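Long-range contacts in putative uncharacterized protein (PDB 4GNX), which binds single-stranded DNA as part of replication protein A, which probably protects exposed single strands during DNA replication: residues E131-C136 against G203-D208; V175-W180 against L214-S219; V122-L127 against C136-I141. All blocks are in the same frame, centred on the assembly; numbering follows the deposited sequence.

Contact 1. Residues E131-C136 against G203-D208. Unlike the reference sequence in segment 131-136: Q135 (reference Thr). With nucleotides of chain G.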
loop_
_atom_site.group_PDB
_atom_site.type_symbol
_atom_site.label_atom_id
_atom_site.label_comp_id
_atom_site.label_asym_id
_atom_site.label_seq_id
_atom_site.Cartn_x
_atom_site.Cartn_y
_atom_site.Cartn_z
ATOM N N GLU C 131 -2.392 -5.479 14.755
ATOM C CA GLU C 131 -3.079 -4.982 13.569
ATOM C C GLU C 131 -3.055 -5.982 12.418
ATOM O O GLU C 131 -2.168 -6.844 12.335
ATOM C CB GLU C 131 -2.522 -3.632 13.137
ATOM C CG GLU C 131 -1.009 -3.574 13.117
ATOM C CD GLU C 131 -0.489 -2.204 13.498
ATOM O OE1 GLU C 131 -0.940 -1.204 12.889
ATOM O OE2 GLU C 131 0.367 -2.128 14.412
ATOM N N ALA C 132 -4.040 -5.851 11.532
ATOM C CA ALA C 132 -4.222 -6.772 10.419
ATOM C C ALA C 132 -3.004 -6.847 9.490
ATOM O O ALA C 132 -2.097 -6.012 9.559
ATOM C CB ALA C 132 -5.484 -6.424 9.645
ATOM N N ASN C 133 -2.996 -7.870 8.638
ATOM C CA ASN C 133 -1.866 -8.198 7.761
ATOM C C ASN C 133 -0.471 -8.126 8.414
ATOM O O ASN C 133 0.473 -7.592 7.842
ATOM C CB ASN C 133 -1.934 -7.389 6.451
ATOM C CG ASN C 133 -3.026 -7.879 5.505
ATOM O OD1 ASN C 133 -3.344 -9.070 5.449
ATOM N ND2 ASN C 133 -3.599 -6.955 4.746
ATOM N N GLN C 134 -0.353 -8.672 9.619
ATOM C CA GLN C 134 0.930 -8.713 10.307
ATOM C C GLN C 134 1.296 -10.085 10.870
ATOM O O GLN C 134 0.417 -10.895 11.206
ATOM C CB GLN C 134 0.986 -7.662 11.405
ATOM C CG GLN C 134 1.458 -6.309 10.909
ATOM C CD GLN C 134 2.273 -5.568 11.948
ATOM O OE1 GLN C 134 1.861 -5.431 13.101
ATOM N NE2 GLN C 134 3.442 -5.085 11.543
ATOM N N GLN C 135 2.609 -10.326 10.952
ATOM C CA GLN C 135 3.192 -11.569 11.468
ATOM C C GLN C 135 3.016 -11.624 12.966
ATOM O O GLN C 135 3.169 -10.609 13.643
ATOM C CB GLN C 135 4.695 -11.638 11.168
ATOM C CG GLN C 135 5.128 -11.013 9.852
ATOM C CD GLN C 135 4.597 -11.767 8.645
ATOM O OE1 GLN C 135 3.518 -12.381 8.700
ATOM N NE2 GLN C 135 5.352 -11.723 7.540
ATOM N N CYS C 136 2.737 -12.821 13.476
ATOM C CA CYS C 136 2.467 -13.022 14.892
ATOM C C CYS C 136 2.666 -14.490 15.281
ATOM O O CYS C 136 2.561 -15.373 14.429
ATOM C CB CYS C 136 1.057 -12.495 15.208
ATOM S SG CYS C 136 -0.043 -13.558 16.156
ATOM N N GLY C 203 4.993 -17.217 12.875
ATOM C CA GLY C 203 4.758 -16.355 11.718
ATOM C C GLY C 203 3.423 -16.614 11.050
ATOM O O GLY C 203 3.358 -17.272 10.021
ATOM N N VAL C 204 2.361 -16.089 11.647
ATOM C CA VAL C 204 1.015 -16.315 11.164
ATOM C C VAL C 204 0.400 -14.958 10.830
ATOM O O VAL C 204 0.700 -13.966 11.496
ATOM C CB VAL C 204 0.216 -17.082 12.238
ATOM C CG1 VAL C 204 -1.289 -16.970 12.042
ATOM C CG2 VAL C 204 0.636 -18.537 12.233
ATOM N N LYS C 205 -0.433 -14.906 9.786
ATOM C CA LYS C 205 -1.071 -13.652 9.372
ATOM C C LYS C 205 -2.313 -13.375 10.193
ATOM O O LYS C 205 -3.141 -14.260 10.381
ATOM C CB LYS C 205 -1.435 -13.664 7.887
ATOM C CG LYS C 205 -1.792 -12.277 7.357
ATOM C CD LYS C 205 -2.415 -12.293 5.963
ATOM C CE LYS C 205 -3.694 -13.122 5.899
ATOM N NZ LYS C 205 -4.316 -13.059 4.548
ATOM N N VAL C 206 -2.433 -12.138 10.679
ATOM C CA VAL C 206 -3.633 -11.684 11.389
ATOM C C VAL C 206 -4.614 -11.001 10.427
ATOM O O VAL C 206 -4.331 -9.925 9.885
ATOM C CB VAL C 206 -3.277 -10.717 12.537
ATOM C CG1 VAL C 206 -4.536 -10.119 13.159
ATOM C CG2 VAL C 206 -2.428 -11.421 13.587
ATOM N N GLY C 207 -5.759 -11.648 10.208
ATOM C CA GLY C 207 -6.871 -11.046 9.469
ATOM C C GLY C 207 -7.925 -10.505 10.423
ATOM O O GLY C 207 -7.939 -10.856 11.615
ATOM N N ASP C 208 -8.807 -9.652 9.905
ATOM C CA ASP C 208 -9.821 -9.019 10.736
ATOM C C ASP C 208 -11.232 -9.573 10.502
ATOM O O ASP C 208 -12.212 -9.051 11.037
ATOM C CB ASP C 208 -9.777 -7.499 10.562
ATOM C CG ASP C 208 -10.456 -7.035 9.297
ATOM O OD1 ASP C 208 -10.956 -5.889 9.292
ATOM O OD2 ASP C 208 -10.505 -7.807 8.316
ATOM P P DT G 6 -2.808 -14.016 1.253
ATOM O OP1 DT G 6 -2.876 -12.540 1.102
ATOM O OP2 DT G 6 -2.815 -14.610 2.617
ATOM O "O5'" DT G 6 -4.010 -14.644 0.413
ATOM C "C5'" DT G 6 -4.422 -14.064 -0.844
ATOM C "C4'" DT G 6 -4.996 -15.116 -1.768
ATOM O "O4'" DT G 6 -4.058 -16.203 -1.950
ATOM C "C3'" DT G 6 -6.309 -15.748 -1.307
ATOM O "O3'" DT G 6 -7.243 -15.749 -2.390
ATOM C "C2'" DT G 6 -5.918 -17.144 -0.855
ATOM C "C1'" DT G 6 -4.650 -17.454 -1.636
ATOM N N1 DT G 6 -3.653 -18.251 -0.883
ATOM C C2 DT G 6 -3.324 -19.509 -1.336
ATOM O O2 DT G 6 -3.819 -20.012 -2.331
ATOM N N3 DT G 6 -2.388 -20.164 -0.574
ATOM C C4 DT G 6 -1.764 -19.696 0.567
ATOM O O4 DT G 6 -0.944 -20.402 1.148
ATOM C C5 DT G 6 -2.152 -18.367 0.980
ATOM C C7 DT G 6 -1.523 -17.774 2.201
ATOM C C6 DT G 6 -3.065 -17.721 0.246
ATOM P P DT G 7 -8.559 -14.865 -2.214
ATOM O OP1 DT G 7 -9.255 -14.760 -3.521
ATOM O OP2 DT G 7 -8.162 -13.627 -1.494
ATOM O "O5'" DT G 7 -9.419 -15.786 -1.238
ATOM C "C5'" DT G 7 -9.787 -17.129 -1.618
ATOM C "C4'" DT G 7 -10.719 -17.743 -0.596
ATOM O "O4'" DT G 7 -10.033 -17.922 0.663
ATOM C "C3'" DT G 7 -11.968 -16.931 -0.266
ATOM O "O3'" DT G 7 -13.023 -17.849 0.024
ATOM C "C2'" DT G 7 -11.562 -16.159 0.978
ATOM C "C1'" DT G 7 -10.658 -17.155 1.686
ATOM N N1 DT G 7 -9.589 -16.587 2.531
ATOM C C2 DT G 7 -9.426 -17.123 3.788
ATOM O O2 DT G 7 -10.143 -17.999 4.237
ATOM N N3 DT G 7 -8.389 -16.585 4.508
ATOM C C4 DT G 7 -7.508 -15.602 4.100
ATOM O O4 DT G 7 -6.626 -15.218 4.861
ATOM C C5 DT G 7 -7.733 -15.090 2.768
ATOM C C7 DT G 7 -6.838 -14.011 2.247
ATOM C C6 DT G 7 -8.743 -15.608 2.055
#

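Contact 2. Residues V175-W180 against L214-S219. With nucleotides of chain G.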
loop_
_atom_site.group_PDB
_atom_site.type_symbol
_atom_site.label_atom_id
_atom_site.label_comp_id
_atom_site.label_asym_id
_atom_site.label_seq_id
_atom_site.Cartn_x
_atom_site.Cartn_y
_atom_site.Cartn_z
ATOM N N VAL C 175 -10.414 -18.624 18.362
ATOM C CA VAL C 175 -10.122 -17.926 17.109
ATOM C C VAL C 175 -9.974 -18.931 15.965
ATOM O O VAL C 175 -9.485 -20.039 16.169
ATOM C CB VAL C 175 -8.866 -17.026 17.235
ATOM C CG1 VAL C 175 -7.588 -17.858 17.323
ATOM C CG2 VAL C 175 -8.787 -16.038 16.078
ATOM N N LYS C 176 -10.417 -18.551 14.773
ATOM C CA LYS C 176 -10.269 -19.419 13.608
ATOM C C LYS C 176 -8.888 -19.238 12.946
ATOM O O LYS C 176 -8.353 -18.125 12.877
ATOM C CB LYS C 176 -11.396 -19.188 12.591
ATOM C CG LYS C 176 -12.786 -19.697 12.973
ATOM C CD LYS C 176 -13.709 -18.549 13.369
ATOM C CE LYS C 176 -15.139 -18.724 12.848
ATOM N NZ LYS C 176 -15.961 -19.638 13.683
ATOM N N LEU C 177 -8.304 -20.342 12.485
ATOM C CA LEU C 177 -7.065 -20.296 11.718
ATOM C C LEU C 177 -7.180 -21.150 10.460
ATOM O O LEU C 177 -7.578 -22.315 10.524
ATOM C CB LEU C 177 -5.882 -20.758 12.561
ATOM C CG LEU C 177 -4.479 -20.629 11.936
ATOM C CD1 LEU C 177 -3.447 -20.407 13.033
ATOM C CD2 LEU C 177 -4.081 -21.817 11.064
ATOM N N THR C 178 -6.815 -20.571 9.319
ATOM C CA THR C 178 -6.861 -21.291 8.044
ATOM C C THR C 178 -5.518 -21.961 7.699
ATOM O O THR C 178 -4.463 -21.331 7.817
ATOM C CB THR C 178 -7.314 -20.353 6.898
ATOM O OG1 THR C 178 -8.719 -20.078 7.021
ATOM C CG2 THR C 178 -7.039 -20.957 5.539
ATOM N N LEU C 179 -5.571 -23.234 7.302
ATOM C CA LEU C 179 -4.440 -23.907 6.660
ATOM C C LEU C 179 -4.673 -23.918 5.173
ATOM O O LEU C 179 -5.806 -24.062 4.722
ATOM C CB LEU C 179 -4.299 -25.361 7.111
ATOM C CG LEU C 179 -4.270 -25.707 8.598
ATOM C CD1 LEU C 179 -4.063 -27.199 8.784
ATOM C CD2 LEU C 179 -3.194 -24.922 9.327
ATOM N N TRP C 180 -3.598 -23.798 4.409
ATOM C CA TRP C 180 -3.689 -23.857 2.968
ATOM C C TRP C 180 -2.987 -25.066 2.443
ATOM O O TRP C 180 -2.237 -25.718 3.171
ATOM C CB TRP C 180 -3.062 -22.621 2.362
ATOM C CG TRP C 180 -3.635 -21.313 2.850
ATOM C CD1 TRP C 180 -3.105 -20.469 3.813
ATOM C CD2 TRP C 180 -4.854 -20.635 2.380
ATOM N NE1 TRP C 180 -3.890 -19.363 3.976
ATOM C CE2 TRP C 180 -4.952 -19.396 3.146
ATOM C CE3 TRP C 180 -5.838 -20.925 1.435
ATOM C CZ2 TRP C 180 -5.997 -18.503 2.970
ATOM C CZ3 TRP C 180 -6.883 -20.014 1.264
ATOM C CH2 TRP C 180 -6.959 -18.834 2.019
ATOM N N LEU C 214 -6.977 -15.838 11.892
ATOM C CA LEU C 214 -5.613 -16.195 11.511
ATOM C C LEU C 214 -5.520 -16.967 10.210
ATOM O O LEU C 214 -6.439 -17.695 9.832
ATOM C CB LEU C 214 -4.936 -16.985 12.623
ATOM C CG LEU C 214 -4.845 -16.266 13.962
ATOM C CD1 LEU C 214 -4.335 -17.212 15.044
ATOM C CD2 LEU C 214 -3.990 -15.014 13.862
ATOM N N SER C 215 -4.396 -16.787 9.534
ATOM C CA SER C 215 -4.093 -17.494 8.310
ATOM C C SER C 215 -2.597 -17.739 8.222
ATOM O O SER C 215 -1.798 -16.927 8.700
ATOM C CB SER C 215 -4.548 -16.683 7.104
ATOM O OG SER C 215 -3.926 -17.163 5.927
ATOM N N MET C 216 -2.222 -18.847 7.587
ATOM C CA MET C 216 -0.811 -19.171 7.392
ATOM C C MET C 216 -0.219 -18.579 6.123
ATOM O O MET C 216 -0.911 -18.389 5.128
ATOM C CB MET C 216 -0.591 -20.680 7.429
ATOM C CG MET C 216 -0.781 -21.243 8.826
ATOM S SD MET C 216 0.334 -22.594 9.285
ATOM C CE MET C 216 -0.110 -23.813 8.043
ATOM N N PHE C 217 1.069 -18.264 6.195
ATOM C CA PHE C 217 1.884 -17.983 5.023
ATOM C C PHE C 217 2.738 -19.192 4.645
ATOM O O PHE C 217 2.985 -20.077 5.473
ATOM C CB PHE C 217 2.806 -16.808 5.306
ATOM C CG PHE C 217 2.134 -15.482 5.211
ATOM C CD1 PHE C 217 2.432 -14.481 6.121
ATOM C CD2 PHE C 217 1.204 -15.231 4.204
ATOM C CE1 PHE C 217 1.823 -13.245 6.033
ATOM C CE2 PHE C 217 0.586 -13.998 4.111
ATOM C CZ PHE C 217 0.902 -12.999 5.026
ATOM N N SER C 218 3.193 -19.212 3.394
ATOM C CA SER C 218 4.140 -20.210 2.895
ATOM C C SER C 218 5.199 -20.502 3.943
ATOM O O SER C 218 5.557 -21.653 4.190
ATOM C CB SER C 218 4.802 -19.672 1.623
ATOM O OG SER C 218 6.007 -20.344 1.288
ATOM N N SER C 219 5.661 -19.422 4.566
ATOM C CA SER C 219 6.739 -19.411 5.540
ATOM C C SER C 219 6.310 -19.788 6.946
ATOM O O SER C 219 7.163 -19.926 7.822
ATOM C CB SER C 219 7.330 -18.005 5.585
ATOM O OG SER C 219 6.339 -17.041 5.270
ATOM P P DT G 6 -2.808 -14.016 1.253
ATOM O OP1 DT G 6 -2.876 -12.540 1.102
ATOM O OP2 DT G 6 -2.815 -14.610 2.617
ATOM O "O5'" DT G 6 -4.010 -14.644 0.413
ATOM C "C5'" DT G 6 -4.422 -14.064 -0.844
ATOM C "C4'" DT G 6 -4.996 -15.116 -1.768
ATOM O "O4'" DT G 6 -4.058 -16.203 -1.950
ATOM C "C3'" DT G 6 -6.309 -15.748 -1.307
ATOM O "O3'" DT G 6 -7.243 -15.749 -2.390
ATOM C "C2'" DT G 6 -5.918 -17.144 -0.855
ATOM C "C1'" DT G 6 -4.650 -17.454 -1.636
ATOM N N1 DT G 6 -3.653 -18.251 -0.883
ATOM C C2 DT G 6 -3.324 -19.509 -1.336
ATOM O O2 DT G 6 -3.819 -20.012 -2.331
ATOM N N3 DT G 6 -2.388 -20.164 -0.574
ATOM C C4 DT G 6 -1.764 -19.696 0.567
ATOM O O4 DT G 6 -0.944 -20.402 1.148
ATOM C C5 DT G 6 -2.152 -18.367 0.980
ATOM C C7 DT G 6 -1.523 -17.774 2.201
ATOM C C6 DT G 6 -3.065 -17.721 0.246
ATOM P P DT G 7 -8.559 -14.865 -2.214
ATOM O OP1 DT G 7 -9.255 -14.760 -3.521
ATOM O OP2 DT G 7 -8.162 -13.627 -1.494
ATOM O "O5'" DT G 7 -9.419 -15.786 -1.238
ATOM C "C5'" DT G 7 -9.787 -17.129 -1.618
ATOM C "C4'" DT G 7 -10.719 -17.743 -0.596
ATOM O "O4'" DT G 7 -10.033 -17.922 0.663
ATOM C "C3'" DT G 7 -11.968 -16.931 -0.266
ATOM O "O3'" DT G 7 -13.023 -17.849 0.024
ATOM C "C2'" DT G 7 -11.562 -16.159 0.978
ATOM C "C1'" DT G 7 -10.658 -17.155 1.686
ATOM N N1 DT G 7 -9.589 -16.587 2.531
ATOM C C2 DT G 7 -9.426 -17.123 3.788
ATOM O O2 DT G 7 -10.143 -17.999 4.237
ATOM N N3 DT G 7 -8.389 -16.585 4.508
ATOM C C4 DT G 7 -7.508 -15.602 4.100
ATOM O O4 DT G 7 -6.626 -15.218 4.861
ATOM C C5 DT G 7 -7.733 -15.090 2.768
ATOM C C7 DT G 7 -6.838 -14.011 2.247
ATOM C C6 DT G 7 -8.743 -15.608 2.055
ATOM P P DT G 5 1.142 -12.942 -5.033
ATOM O OP1 DT G 5 0.139 -11.921 -5.432
ATOM O OP2 DT G 5 2.446 -12.489 -4.472
ATOM O "O5'" DT G 5 0.408 -13.840 -3.932
ATOM C "C5'" DT G 5 0.079 -13.296 -2.630
ATOM C "C4'" DT G 5 -0.418 -14.363 -1.677
ATOM O "O4'" DT G 5 0.472 -15.506 -1.681
ATOM C "C3'" DT G 5 -0.506 -13.925 -0.212
ATOM O "O3'" DT G 5 -1.546 -14.638 0.472
ATOM C "C2'" DT G 5 0.832 -14.364 0.353
ATOM C "C1'" DT G 5 1.075 -15.664 -0.398
ATOM N N1 DT G 5 2.497 -16.017 -0.598
ATOM C C2 DT G 5 3.052 -16.955 0.242
ATOM O O2 DT G 5 2.432 -17.492 1.146
ATOM N N3 DT G 5 4.374 -17.238 -0.009
ATOM C C4 DT G 5 5.173 -16.694 -0.999
ATOM O O4 DT G 5 6.344 -17.052 -1.107
ATOM C C5 DT G 5 4.524 -15.717 -1.846
ATOM C C7 DT G 5 5.311 -15.069 -2.941
ATOM C C6 DT G 5 3.238 -15.430 -1.604
#

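Contact 3. Residues V122-L127 against C136-I141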
loop_
_atom_site.group_PDB
_atom_site.type_symbol
_atom_site.label_atom_id
_atom_site.label_comp_id
_atom_site.label_asym_id
_atom_site.label_seq_id
_atom_site.Cartn_x
_atom_site.Cartn_y
_atom_site.Cartn_z
ATOM N N VAL C 122 1.522 -14.463 21.385
ATOM C CA VAL C 122 0.422 -13.574 21.682
ATOM C C VAL C 122 -0.740 -14.459 22.127
ATOM O O VAL C 122 -1.135 -15.386 21.403
ATOM C CB VAL C 122 0.027 -12.760 20.427
ATOM C CG1 VAL C 122 -1.144 -11.833 20.722
ATOM C CG2 VAL C 122 1.216 -11.975 19.894
ATOM N N ARG C 123 -1.263 -14.193 23.325
ATOM C CA ARG C 123 -2.427 -14.921 23.823
ATOM C C ARG C 123 -3.628 -14.548 22.968
ATOM O O ARG C 123 -3.750 -13.400 22.546
ATOM C CB ARG C 123 -2.702 -14.614 25.300
ATOM C CG ARG C 123 -1.463 -14.570 26.185
ATOM C CD ARG C 123 -1.596 -15.405 27.459
ATOM N NE ARG C 123 -1.785 -16.828 27.165
ATOM C CZ ARG C 123 -0.861 -17.635 26.637
ATOM N NH1 ARG C 123 0.352 -17.181 26.327
ATOM N NH2 ARG C 123 -1.157 -18.912 26.409
ATOM N N ILE C 124 -4.499 -15.522 22.706
ATOM C CA ILE C 124 -5.697 -15.331 21.864
ATOM C C ILE C 124 -6.526 -14.075 22.223
ATOM O O ILE C 124 -7.050 -13.400 21.330
ATOM C CB ILE C 124 -6.624 -16.578 21.882
ATOM C CG1 ILE C 124 -5.835 -17.891 21.744
ATOM C CG2 ILE C 124 -7.737 -16.460 20.849
ATOM C CD1 ILE C 124 -5.146 -18.098 20.422
ATOM N N ASN C 125 -6.646 -13.765 23.514
ATOM C CA ASN C 125 -7.363 -12.557 23.938
ATOM C C ASN C 125 -6.646 -11.234 23.610
ATOM O O ASN C 125 -7.265 -10.173 23.610
ATOM C CB ASN C 125 -7.767 -12.628 25.425
ATOM C CG ASN C 125 -6.684 -13.224 26.307
ATOM O OD1 ASN C 125 -6.231 -14.350 26.089
ATOM N ND2 ASN C 125 -6.274 -12.472 27.318
ATOM N N GLU C 126 -5.352 -11.306 23.309
ATOM C CA GLU C 126 -4.546 -10.105 23.055
ATOM C C GLU C 126 -4.486 -9.730 21.566
ATOM O O GLU C 126 -4.088 -8.616 21.208
ATOM C CB GLU C 126 -3.134 -10.290 23.622
ATOM C CG GLU C 126 -3.106 -10.977 24.985
ATOM C CD GLU C 126 -1.794 -10.805 25.741
ATOM O OE1 GLU C 126 -0.722 -11.140 25.175
ATOM O OE2 GLU C 126 -1.842 -10.352 26.915
ATOM N N LEU C 127 -4.905 -10.664 20.712
ATOM C CA LEU C 127 -4.828 -10.522 19.258
ATOM C C LEU C 127 -5.513 -9.285 18.734
ATOM O O LEU C 127 -5.119 -8.748 17.705
ATOM C CB LEU C 127 -5.446 -11.733 18.564
ATOM C CG LEU C 127 -4.716 -13.072 18.665
ATOM C CD1 LEU C 127 -5.661 -14.209 18.307
ATOM C CD2 LEU C 127 -3.474 -13.108 17.785
ATOM N N CYS C 136 2.737 -12.821 13.476
ATOM C CA CYS C 136 2.467 -13.022 14.892
ATOM C C CYS C 136 2.666 -14.490 15.281
ATOM O O CYS C 136 2.561 -15.373 14.429
ATOM C CB CYS C 136 1.057 -12.495 15.208
ATOM S SG CYS C 136 -0.043 -13.558 16.156
ATOM N N ASP C 137 2.984 -14.739 16.551
ATOM C CA ASP C 137 3.139 -16.104 17.058
ATOM C C ASP C 137 2.018 -16.483 18.014
ATOM O O ASP C 137 1.695 -15.718 18.915
ATOM C CB ASP C 137 4.471 -16.252 17.783
ATOM C CG ASP C 137 5.651 -16.268 16.839
ATOM O OD1 ASP C 137 5.437 -16.293 15.607
ATOM O OD2 ASP C 137 6.802 -16.254 17.339
ATOM N N VAL C 138 1.444 -17.671 17.833
ATOM C CA VAL C 138 0.314 -18.120 18.657
ATOM C C VAL C 138 0.442 -19.583 19.071
ATOM O O VAL C 138 0.742 -20.439 18.242
ATOM C CB VAL C 138 -1.043 -17.916 17.931
ATOM C CG1 VAL C 138 -2.145 -18.765 18.547
ATOM C CG2 VAL C 138 -1.449 -16.449 17.932
ATOM N N ILE C 139 0.212 -19.848 20.359
ATOM C CA ILE C 139 0.030 -21.211 20.876
ATOM C C ILE C 139 -1.355 -21.399 21.531
ATOM O O ILE C 139 -1.933 -20.452 22.077
ATOM C CB ILE C 139 1.164 -21.611 21.853
ATOM C CG1 ILE C 139 1.175 -23.132 22.077
ATOM C CG2 ILE C 139 1.083 -20.803 23.147
ATOM C CD1 ILE C 139 2.420 -23.655 22.754
ATOM N N GLY C 140 -1.881 -22.621 21.466
ATOM C CA GLY C 140 -3.175 -22.943 22.067
ATOM C C GLY C 140 -3.613 -24.369 21.806
ATOM O O GLY C 140 -2.979 -25.096 21.034
ATOM N N ILE C 141 -4.700 -24.768 22.457
ATOM C CA ILE C 141 -5.280 -26.087 22.254
ATOM C C ILE C 141 -6.132 -26.045 21.001
ATOM O O ILE C 141 -6.894 -25.099 20.796
ATOM C CB ILE C 141 -6.161 -26.528 23.452
ATOM C CG1 ILE C 141 -5.368 -26.514 24.781
ATOM C CG2 ILE C 141 -6.805 -27.888 23.199
ATOM C CD1 ILE C 141 -4.435 -27.689 25.021
#

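Contact 1. Residues E131-C136 against G203-D208
Where the chain enters the long strand 135-152, residues 131-136 come alongside segment 203-208 first as a loop and only afterwards as a strand. E131 starts its side chain away from the partner, no side-chain atom coming near; its carbonyl oxygen approaches V206, lying 4.0 Å from V206 CB. A132 follows with its CA against the V206 carbonyl, a CA-H...O contact of 3.2 Å between A132 CA and V206 O. N133 adopts a left-handed helical conformation (phi 43°, psi 45°), and its backbone N sits 2.7 Å from V206 O in a weak, bent hydrogen bond. Its side chain runs beside that of K205 in the same direction, and N133 OD1 lies 3.4 Å from K205 CD, against the aliphatic part of the lysine. K205 is extended until a bend at chi3 (59°), after which NZ donates two hydrogen bonds to the DNA of chain G: 2.9 Å to OP2 of DT6 and 3.2 Å to O4 of DT7. One ammonium thus grips a backbone phosphate and the next base at once. At Q134 the bond is straighter, though longer: V206 N donates to Q134 O at 3.2 Å, in the plane of that carbonyl, while Q134's own side chain sets out away from the partner. C136 O then accepts from V204 N at 2.9 Å, also in plane. C136 CB meets V206 CG2, the methyl anti to the valine carbonyl carbon, in a small apolar contact. Strand 198-207 is flanked on its other edge by strand 213-217, to which K205 and G207 are bonded through their backbones, so that it lies between 135-152 and 213-217; the N268 loop touches A132 and N133.

Contact 2. Residues V175-W180 against L214-S219
Backbone hydrogen bonds join 175-180 to 214-219 as parallel strands, with L177 paired to L214 and T178 to S215. L214 N donates to K176 O at 2.8 Å, nearly along the C=O axis, and T178 N to L214 O at 2.9 Å from above the carbonyl plane; M216 N to T178 O is weak. Apolar contacts fill the face bearing L177 and L214: L177 CG lies 3.7 Å from L214 CB, the two side chains crossing obliquely. L179 and M216 run side by side, and the bent M216 chain brings its CE to 3.5 Å from L179 CD2. Polar and aromatic contacts belong to the T178 and S215 face. W180 NE1 donates to S215 OG at 2.9 Å, the oxygen lying in the ring plane, which should help to fix the indole's rotation. T178 CG2 covers the centre of one indole face, 3.5 Å above it, while T178 OG1 bonds to A265 O. Over the opposite face lies the base of DT6 of chain G, its C5 3.5 Å above the plane and offset toward the rim. Farther on, S218 N donates to O2 of DT5 of chain G, 2.9 Å away. Parallel pairing of the third and fifth strands closes the barrel of an OB fold, and the indole beside it forms part of the DNA-binding site.

Contact 3. Residues V122-L127 against C136-I141
V138 is the apolar centre of this contact, taking side chains of 122-127 on both its methyls. I124 CD1 comes to 3.6 Å from V138 CG1, the two side chains meeting at about a right angle. L127 crosses V138 equally steeply; its CD2 touches V138 CG2 at 3.9 Å and the sulfur of C136, with 3.8 Å between L127 CD2 and C136 SG. Beside this packing, V122 N donates to D137 O at 2.8 Å, nearly along the C=O axis, a single straight bond tying the loop to the strand. The buried carboxylate of D137 is held beyond the two segments, in a salt bridge with K202. The loose side belongs to R123 and E126. R123 brings its guanidinium no nearer than 4.4 Å, from NH2 to I139 CG2, and the same NH2 is hydrogen-bonded to Q170 instead. From R123 to E126 the chain turns, with E126 N bonded to R123 O, and carries E126 out into solvent. The turn thus lets I124 and L127 face inward together, where they also touch V175: the segment leading into the first strand of the OB fold contributes to the hydrophobic core of its barrel.

How the contacts relate
All three contacts lie in one OB domain and reach its curled mixed sheet. Along the chain the segments run 122-127, 131-136, 136-141, 175-180, 203-208 and 214-219, so contact 3 closes before contact 2 opens, whereas contact 1 interleaves with both. The centres of contacts 1 and 2 lie about 9 Å apart, those of contacts 1 and 3 about 11 Å, and those of contacts 2 and 3 about 13 Å. Contacts 1 and 3 share C136 on strand 135-152; contacts 1 and 2 are joined by the neighbouring strands 198-207 and 213-217. Contacts 1 and 2 meet the DNA directly, while contact 3 lies about 12 Å from it by nearest atoms: one barrel thus combines a binding surface with an apolar interior.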